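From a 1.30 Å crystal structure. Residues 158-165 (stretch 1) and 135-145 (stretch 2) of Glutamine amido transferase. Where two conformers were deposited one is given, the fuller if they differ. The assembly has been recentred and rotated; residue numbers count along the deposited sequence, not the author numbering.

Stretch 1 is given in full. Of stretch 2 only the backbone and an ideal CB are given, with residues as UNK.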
ATOM      1  N   HIS A 158     -10.864   3.007 -14.238  1.00  8.65           N
ATOM      2  CA  HIS A 158     -11.498   4.012 -13.399  1.00  7.85           C
ATOM      3  C   HIS A 158     -10.575   4.708 -12.399  1.00  8.97           C
ATOM      4  O   HIS A 158     -11.008   5.553 -11.625  1.00  9.28           O
ATOM      5  CB  HIS A 158     -12.666   3.347 -12.650  1.00  9.69           C
ATOM      6  CG  HIS A 158     -13.728   2.861 -13.557  1.00 12.56           C
ATOM      7  ND1 HIS A 158     -14.531   3.732 -14.230  1.00 15.77           N
ATOM      8  CD2 HIS A 158     -14.061   1.613 -13.948  1.00 13.80           C
ATOM      9  CE1 HIS A 158     -15.346   3.035 -15.005  1.00 14.68           C
ATOM     10  NE2 HIS A 158     -15.089   1.751 -14.841  1.00 13.23           N
ATOM     11  N   CYS A 159      -9.298   4.349 -12.424  1.00  7.00           N
ATOM     12  CA  CYS A 159      -8.295   4.995 -11.587  1.00  7.27           C
ATOM     13  C   CYS A 159      -6.966   4.886 -12.299  1.00  6.16           C
ATOM     14  O   CYS A 159      -6.279   3.877 -12.230  1.00  6.11           O
ATOM     15  CB  CYS A 159      -8.254   4.374 -10.183  1.00  7.35           C
ATOM     16  SG  CYS A 159      -6.987   5.148  -9.141  1.00  8.79           S
ATOM     17  N   ALA A 160      -6.598   5.935 -13.014  1.00  6.63           N
ATOM     18  CA  ALA A 160      -5.361   5.921 -13.759  1.00  6.74           C
ATOM     19  C   ALA A 160      -4.161   5.726 -12.840  1.00  6.89           C
ATOM     20  O   ALA A 160      -3.169   5.109 -13.235  1.00  5.39           O
ATOM     21  CB  ALA A 160      -5.239   7.206 -14.538  1.00  6.86           C
ATOM     22  N   ASN A 161      -4.192   6.277 -11.640  1.00  6.72           N
ATOM     23  CA  ASN A 161      -3.041   6.331 -10.740  1.00  6.04           C
ATOM     24  C   ASN A 161      -3.023   5.170  -9.771  1.00  6.54           C
ATOM     25  O   ASN A 161      -3.286   5.316  -8.565  1.00  7.02           O
ATOM     26  CB  ASN A 161      -3.001   7.724 -10.072  1.00  7.21           C
ATOM     27  CG  ASN A 161      -2.635   8.767 -11.039  1.00  8.41           C
ATOM     28  OD1 ASN A 161      -2.110   8.446 -12.148  1.00  9.97           O
ATOM     29  ND2 ASN A 161      -2.831  10.005 -10.653  1.00  8.95           N
ATOM     30  N   GLN A 162      -2.760   3.971 -10.271  1.00  5.22           N
ATOM     31  CA  GLN A 162      -2.663   2.805  -9.424  1.00  5.66           C
ATOM     32  C   GLN A 162      -1.343   2.648  -8.676  1.00  6.31           C
ATOM     33  O   GLN A 162      -1.332   2.113  -7.547  1.00  5.80           O
ATOM     34  CB  GLN A 162      -3.003   1.493 -10.139  1.00  5.68           C
ATOM     35  CG  GLN A 162      -4.399   1.425 -10.657  1.00  5.41           C
ATOM     36  CD  GLN A 162      -5.417   1.210  -9.571  1.00  5.91           C
ATOM     37  OE1 GLN A 162      -5.083   0.845  -8.447  1.00  6.58           O
ATOM     38  NE2 GLN A 162      -6.657   1.340  -9.935  1.00  7.22           N
ATOM     39  N   ALA A 163      -0.217   3.031  -9.244  1.00  6.32           N
ATOM     40  CA  ALA A 163       1.097   2.861  -8.563  1.00  6.04           C
ATOM     41  C   ALA A 163       2.080   3.816  -9.184  1.00  5.66           C
ATOM     42  O   ALA A 163       1.992   4.213 -10.379  1.00  5.84           O
ATOM     43  CB  ALA A 163       1.578   1.419  -8.603  1.00  5.52           C
ATOM     44  N   TYR A 164       3.054   4.204  -8.402  1.00  5.74           N
ATOM     45  CA  TYR A 164       4.179   5.009  -8.854  1.00  5.37           C
ATOM     46  C   TYR A 164       5.405   4.565  -8.066  1.00  5.36           C
ATOM     47  O   TYR A 164       5.277   4.033  -6.953  1.00  5.47           O
ATOM     48  CB  TYR A 164       3.927   6.531  -8.635  1.00  5.37           C
ATOM     49  CG  TYR A 164       3.653   6.868  -7.203  1.00  5.21           C
ATOM     50  CD1 TYR A 164       4.700   7.053  -6.260  1.00  5.48           C
ATOM     51  CD2 TYR A 164       2.350   6.882  -6.727  1.00  5.82           C
ATOM     52  CE1 TYR A 164       4.415   7.224  -4.924  1.00  6.03           C
ATOM     53  CE2 TYR A 164       2.059   7.088  -5.379  1.00  5.99           C
ATOM     54  CZ  TYR A 164       3.086   7.251  -4.499  1.00  6.00           C
ATOM     55  OH  TYR A 164       2.847   7.403  -3.142  1.00  6.78           O
ATOM     56  N   VAL A 165       6.592   4.869  -8.590  1.00  5.54           N
ATOM     57  CA  VAL A 165       7.861   4.663  -7.891  0.50  6.52           C
ATOM     58  C   VAL A 165       8.632   5.950  -7.844  1.00  7.08           C
ATOM     59  O   VAL A 165       8.607   6.744  -8.796  1.00  7.54           O
ATOM     60  CB  VAL A 165       8.739   3.497  -8.483  0.50  7.27           C
ATOM     61  CG1 VAL A 165       8.142   2.087  -8.148  0.50  8.12           C
ATOM     62  CG2 VAL A 165       9.002   3.680 -10.002  0.50  6.73           C
ATOM     63  N   UNK A 135      -4.405  -8.267 -12.204  1.00  6.57           N
ATOM     64  CA  UNK A 135      -5.642  -8.089 -11.459  1.00  6.68           C
ATOM     65  C   UNK A 135      -5.319  -7.496 -10.081  1.00  6.68           C
ATOM     66  O   UNK A 135      -4.463  -7.967  -9.361  1.00  6.40           O
ATOM     67  CB  UNK A 135      -6.390  -9.416 -11.323  1.00  6.68           C
ATOM     68  N   UNK A 136      -6.018  -6.422  -9.729  1.00  5.68           N
ATOM     69  CA  UNK A 136      -5.812  -5.702  -8.474  1.00  6.58           C
ATOM     70  C   UNK A 136      -6.991  -5.884  -7.532  1.00  6.38           C
ATOM     71  O   UNK A 136      -8.141  -5.985  -7.988  1.00  7.04           O
ATOM     72  CB  UNK A 136      -5.585  -4.213  -8.744  1.00  6.58           C
ATOM     73  N   UNK A 137      -6.738  -5.921  -6.243  1.00  5.91           N
ATOM     74  CA  UNK A 137      -7.782  -5.819  -5.226  1.00  5.57           C
ATOM     75  C   UNK A 137      -7.900  -4.377  -4.776  1.00  5.21           C
ATOM     76  O   UNK A 137      -6.932  -3.772  -4.337  1.00  6.07           O
ATOM     77  CB  UNK A 137      -7.487  -6.734  -4.036  1.00  5.57           C
ATOM     78  N   UNK A 138      -9.106  -3.850  -4.884  1.00  5.65           N
ATOM     79  CA  UNK A 138      -9.400  -2.445  -4.602  1.00  5.75           C
ATOM     80  C   UNK A 138     -10.490  -2.280  -3.566  1.00  4.71           C
ATOM     81  O   UNK A 138     -11.460  -3.037  -3.569  1.00  5.04           O
ATOM     82  CB  UNK A 138      -9.806  -1.722  -5.888  1.00  5.75           C
ATOM     83  N   UNK A 139     -10.393  -1.218  -2.777  1.00  5.65           N
ATOM     84  CA  UNK A 139     -11.521  -0.783  -1.933  1.00  6.08           C
ATOM     85  C   UNK A 139     -11.262   0.669  -1.558  1.00  5.18           C
ATOM     86  O   UNK A 139     -10.751   0.987  -0.504  1.00  7.23           O
ATOM     87  CB  UNK A 139     -11.676  -1.659  -0.688  1.00  6.08           C
ATOM     88  N   UNK A 140     -11.568   1.566  -2.502  1.00  6.31           N
ATOM     89  CA  UNK A 140     -11.222   2.983  -2.342  1.00  5.38           C
ATOM     90  C   UNK A 140     -12.161   3.893  -3.065  1.00  5.83           C
ATOM     91  O   UNK A 140     -12.753   3.540  -4.075  1.00  5.94           O
ATOM     92  CB  UNK A 140      -9.797   3.245  -2.833  1.00  5.38           C
ATOM     93  N   UNK A 141     -12.273   5.099  -2.501  1.00  5.54           N
ATOM     94  CA  UNK A 141     -13.091   6.180  -3.031  1.00  6.43           C
ATOM     95  C   UNK A 141     -12.306   7.379  -3.505  1.00  6.65           C
ATOM     96  O   UNK A 141     -12.886   8.285  -4.115  1.00  6.75           O
ATOM     97  CB  UNK A 141     -14.092   6.633  -1.967  1.00  6.43           C
ATOM     98  N   UNK A 142     -11.027   7.444  -3.160  1.00  6.06           N
ATOM     99  CA  UNK A 142     -10.189   8.598  -3.540  1.00  6.33           C
ATOM    100  C   UNK A 142      -8.985   8.129  -4.332  1.00  6.40           C
ATOM    101  O   UNK A 142      -8.686   6.937  -4.423  1.00  6.92           O
ATOM    102  CB  UNK A 142      -9.733   9.377  -2.305  1.00  6.33           C
ATOM    103  N   UNK A 143      -8.229   9.096  -4.833  1.00  6.17           N
ATOM    104  CA  UNK A 143      -7.084   8.837  -5.679  1.00  5.90           C
ATOM    105  C   UNK A 143      -5.983   9.838  -5.415  1.00  6.07           C
ATOM    106  O   UNK A 143      -6.282  11.017  -5.135  1.00  6.42           O
ATOM    107  CB  UNK A 143      -7.487   8.868  -7.155  1.00  5.90           C
ATOM    108  N   UNK A 144      -4.706   9.392  -5.484  1.00  5.16           N
ATOM    109  CA  UNK A 144      -3.562  10.306  -5.442  1.00  5.73           C
ATOM    110  C   UNK A 144      -3.198  10.802  -6.822  1.00  6.46           C
ATOM    111  O   UNK A 144      -3.318  10.045  -7.805  1.00  6.22           O
ATOM    112  CB  UNK A 144      -2.351   9.622  -4.803  1.00  5.73           C
ATOM    113  N   UNK A 145      -2.730  12.054  -6.898  1.00  6.61           N
ATOM    114  CA  UNK A 145      -1.931  12.467  -8.054  1.00  6.30           C
ATOM    115  C   UNK A 145      -0.549  11.848  -7.962  1.00  7.26           C
ATOM    116  O   UNK A 145      -0.080  11.453  -6.896  1.00  6.75           O
ATOM    117  CB  UNK A 145      -1.831  13.991  -8.139  1.00  6.30           C
TER

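Position 135 lies on extended backbone with nothing of stretch 1 near its CB, so the visible atoms leave the choice open; the residue is E135, whose carboxylate is bonded elsewhere in the structure. At position 136 the CA-to-CB bond points toward stretch 1, and the ideal CB is 5.1 Å from Q162 OE1. That gap suits a medium side chain, either apolar against the flank of the glutamine or polar to meet its amide. The residue is L136, and its CD1 packs 3.5 Å from Q162 OE1. Stretch 1 sets no limit at 137, so many types would do; it is F137.

Position 138 again points toward stretch 1, but its CB has no neighbour within 5.5 Å. A long side chain is needed, and the amide end of Q162 makes a polar tip attractive: glutamate, glutamine or perhaps lysine. The residue is E138. Its OE2 comes 2.6 Å from Q162 OE1 and 3.0 Å from Q162 NE2; two oxygens as close as the first pair suggest that the acid is protonated.

Position 139, out of reach, is equally free; it is W139. Position 140 points toward stretch 1 across a space that a long or ring-bearing side chain could cross to the thiol of C159. H140 does so in the p rotamer, bringing CE1 3.9 Å from C159 SG in an oblique approach. The ring is also tied to its own stretch, across the corner at 141, through H140 ND1 donating to the carbonyl O of 142 at 2.7 Å. At the corner, 141 is out of reach, and 142, in the next strand, points away; both could hold many types, and they are Y141 and Q142.

Position 143 points toward stretch 1, its ideal CB 4.2 Å from C159 SG and 5.5 Å from N161 CB. Such close quarters favour a small side chain, such as serine, threonine, alanine or valine. T143 places OG1 3.7 Å from C159 SG, and this hydroxyl donates to one water and accepts from another. The first water donates to N161 O, while the second accepts from N161 N, so a hydroxyl exploits both polar backbone atoms.

At position 144 CB points sideways, with Y164 CE2 5.1 Å away, so a large apolar or aromatic group could turn in against the tyrosine. F144, chi1 p, presents a ring face to the edge of Y164, centroids 5.0 Å apart and planes at 89°. Its backbone also contributes: N161 ND2 donates to F144 O at 2.9 Å.

Position 145 points away, so small or polar types would all serve. S145 bonds elsewhere in the structure through OG.

Stretch 2 135-145: ELFEWHYQTFS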
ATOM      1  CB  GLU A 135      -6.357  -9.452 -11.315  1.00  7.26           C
ATOM      2  CG  GLU A 135      -7.551  -9.346 -10.314  1.00  7.32           C
ATOM      3  CD  GLU A 135      -8.409 -10.576 -10.364  1.00  7.52           C
ATOM      4  OE1 GLU A 135      -8.200 -11.422  -9.476  1.00  8.68           O
ATOM      5  OE2 GLU A 135      -9.254 -10.701 -11.244  1.00  8.43           O
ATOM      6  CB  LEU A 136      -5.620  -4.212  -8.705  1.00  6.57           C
ATOM      7  CG  LEU A 136      -4.667  -3.782  -9.869  1.00  6.27           C
ATOM      8  CD1 LEU A 136      -4.471  -2.272  -9.889  1.00  7.29           C
ATOM      9  CD2 LEU A 136      -3.339  -4.481  -9.713  1.00  7.48           C
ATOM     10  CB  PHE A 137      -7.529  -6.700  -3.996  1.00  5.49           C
ATOM     11  CG  PHE A 137      -8.743  -6.737  -3.091  1.00  5.19           C
ATOM     12  CD1 PHE A 137      -9.828  -7.488  -3.438  1.00  6.95           C
ATOM     13  CD2 PHE A 137      -8.826  -5.897  -1.988  1.00  6.47           C
ATOM     14  CE1 PHE A 137     -10.956  -7.516  -2.611  1.00  8.80           C
ATOM     15  CE2 PHE A 137      -9.950  -5.892  -1.182  1.00  7.55           C
ATOM     16  CZ  PHE A 137     -11.025  -6.679  -1.493  1.00  8.85           C
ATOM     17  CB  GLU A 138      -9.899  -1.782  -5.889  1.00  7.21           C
ATOM     18  CG  GLU A 138      -8.878  -1.735  -7.069  1.00  6.79           C
ATOM     19  CD  GLU A 138      -7.730  -0.804  -6.903  1.00  5.51           C
ATOM     20  OE1 GLU A 138      -7.610  -0.073  -5.900  1.00  6.81           O
ATOM     21  OE2 GLU A 138      -6.893  -0.887  -7.872  1.00  6.85           O
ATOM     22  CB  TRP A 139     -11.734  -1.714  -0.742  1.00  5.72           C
ATOM     23  CG  TRP A 139     -13.051  -1.528  -0.046  1.00  5.80           C
ATOM     24  CD1 TRP A 139     -13.733  -0.347   0.181  1.00  6.23           C
ATOM     25  CD2 TRP A 139     -13.824  -2.546   0.562  1.00  5.96           C
ATOM     26  NE1 TRP A 139     -14.885  -0.604   0.869  1.00  6.56           N
ATOM     27  CE2 TRP A 139     -14.970  -1.950   1.111  1.00  5.72           C
ATOM     28  CE3 TRP A 139     -13.652  -3.934   0.676  1.00  6.52           C
ATOM     29  CZ2 TRP A 139     -15.926  -2.687   1.835  1.00  7.69           C
ATOM     30  CZ3 TRP A 139     -14.617  -4.670   1.386  1.00  7.65           C
ATOM     31  CH2 TRP A 139     -15.728  -4.037   1.951  1.00  8.19           C
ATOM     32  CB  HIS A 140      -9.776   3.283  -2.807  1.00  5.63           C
ATOM     33  CG  HIS A 140      -9.609   3.283  -4.279  1.00  5.01           C
ATOM     34  ND1 HIS A 140      -9.521   4.445  -5.036  1.00  6.05           N
ATOM     35  CD2 HIS A 140      -9.525   2.239  -5.145  1.00  6.43           C
ATOM     36  CE1 HIS A 140      -9.435   4.095  -6.313  1.00  7.57           C
ATOM     37  NE2 HIS A 140      -9.412   2.767  -6.396  1.00  7.01           N
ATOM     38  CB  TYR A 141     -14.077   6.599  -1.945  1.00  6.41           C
ATOM     39  CG  TYR A 141     -15.063   5.537  -1.544  1.00  5.58           C
ATOM     40  CD1 TYR A 141     -16.268   5.385  -2.201  1.00  7.02           C
ATOM     41  CD2 TYR A 141     -14.810   4.692  -0.482  1.00  5.97           C
ATOM     42  CE1 TYR A 141     -17.178   4.398  -1.833  1.00  6.81           C
ATOM     43  CE2 TYR A 141     -15.753   3.729  -0.101  1.00  6.26           C
ATOM     44  CZ  TYR A 141     -16.916   3.592  -0.799  1.00  6.38           C
ATOM     45  OH  TYR A 141     -17.806   2.647  -0.376  1.00  7.49           O
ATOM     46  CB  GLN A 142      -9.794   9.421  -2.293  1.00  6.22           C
ATOM     47  CG  GLN A 142     -10.983   9.873  -1.499  1.00  7.67           C
ATOM     48  CD  GLN A 142     -10.641  10.962  -0.513  1.00  6.67           C
ATOM     49  OE1 GLN A 142      -9.696  10.784   0.275  1.00  9.17           O
ATOM     50  NE2 GLN A 142     -11.375  12.086  -0.514  1.00  8.16           N
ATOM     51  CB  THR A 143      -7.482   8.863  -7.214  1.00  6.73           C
ATOM     52  OG1 THR A 143      -6.327   8.655  -8.031  1.00  6.78           O
ATOM     53  CG2 THR A 143      -8.182  10.136  -7.612  1.00  7.02           C
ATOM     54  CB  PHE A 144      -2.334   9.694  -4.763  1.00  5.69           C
ATOM     55  CG  PHE A 144      -1.948   8.303  -5.219  1.00  6.07           C
ATOM     56  CD1 PHE A 144      -1.367   8.083  -6.461  1.00  7.21           C
ATOM     57  CD2 PHE A 144      -2.169   7.184  -4.405  1.00  6.38           C
ATOM     58  CE1 PHE A 144      -1.041   6.771  -6.867  1.00  6.89           C
ATOM     59  CE2 PHE A 144      -1.810   5.900  -4.822  1.00  6.21           C
ATOM     60  CZ  PHE A 144      -1.242   5.699  -6.046  1.00  6.69           C
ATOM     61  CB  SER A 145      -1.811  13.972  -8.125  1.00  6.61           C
ATOM     62  OG  SER A 145      -1.136  14.513  -7.058  1.00  8.07           O
TER
HETATM   63  O   HOH W   1      -4.805   6.784  -6.816  1.00  6.16           O
HETATM   64  O   HOH W   2      -6.299   8.414 -10.800  1.00 10.52           O
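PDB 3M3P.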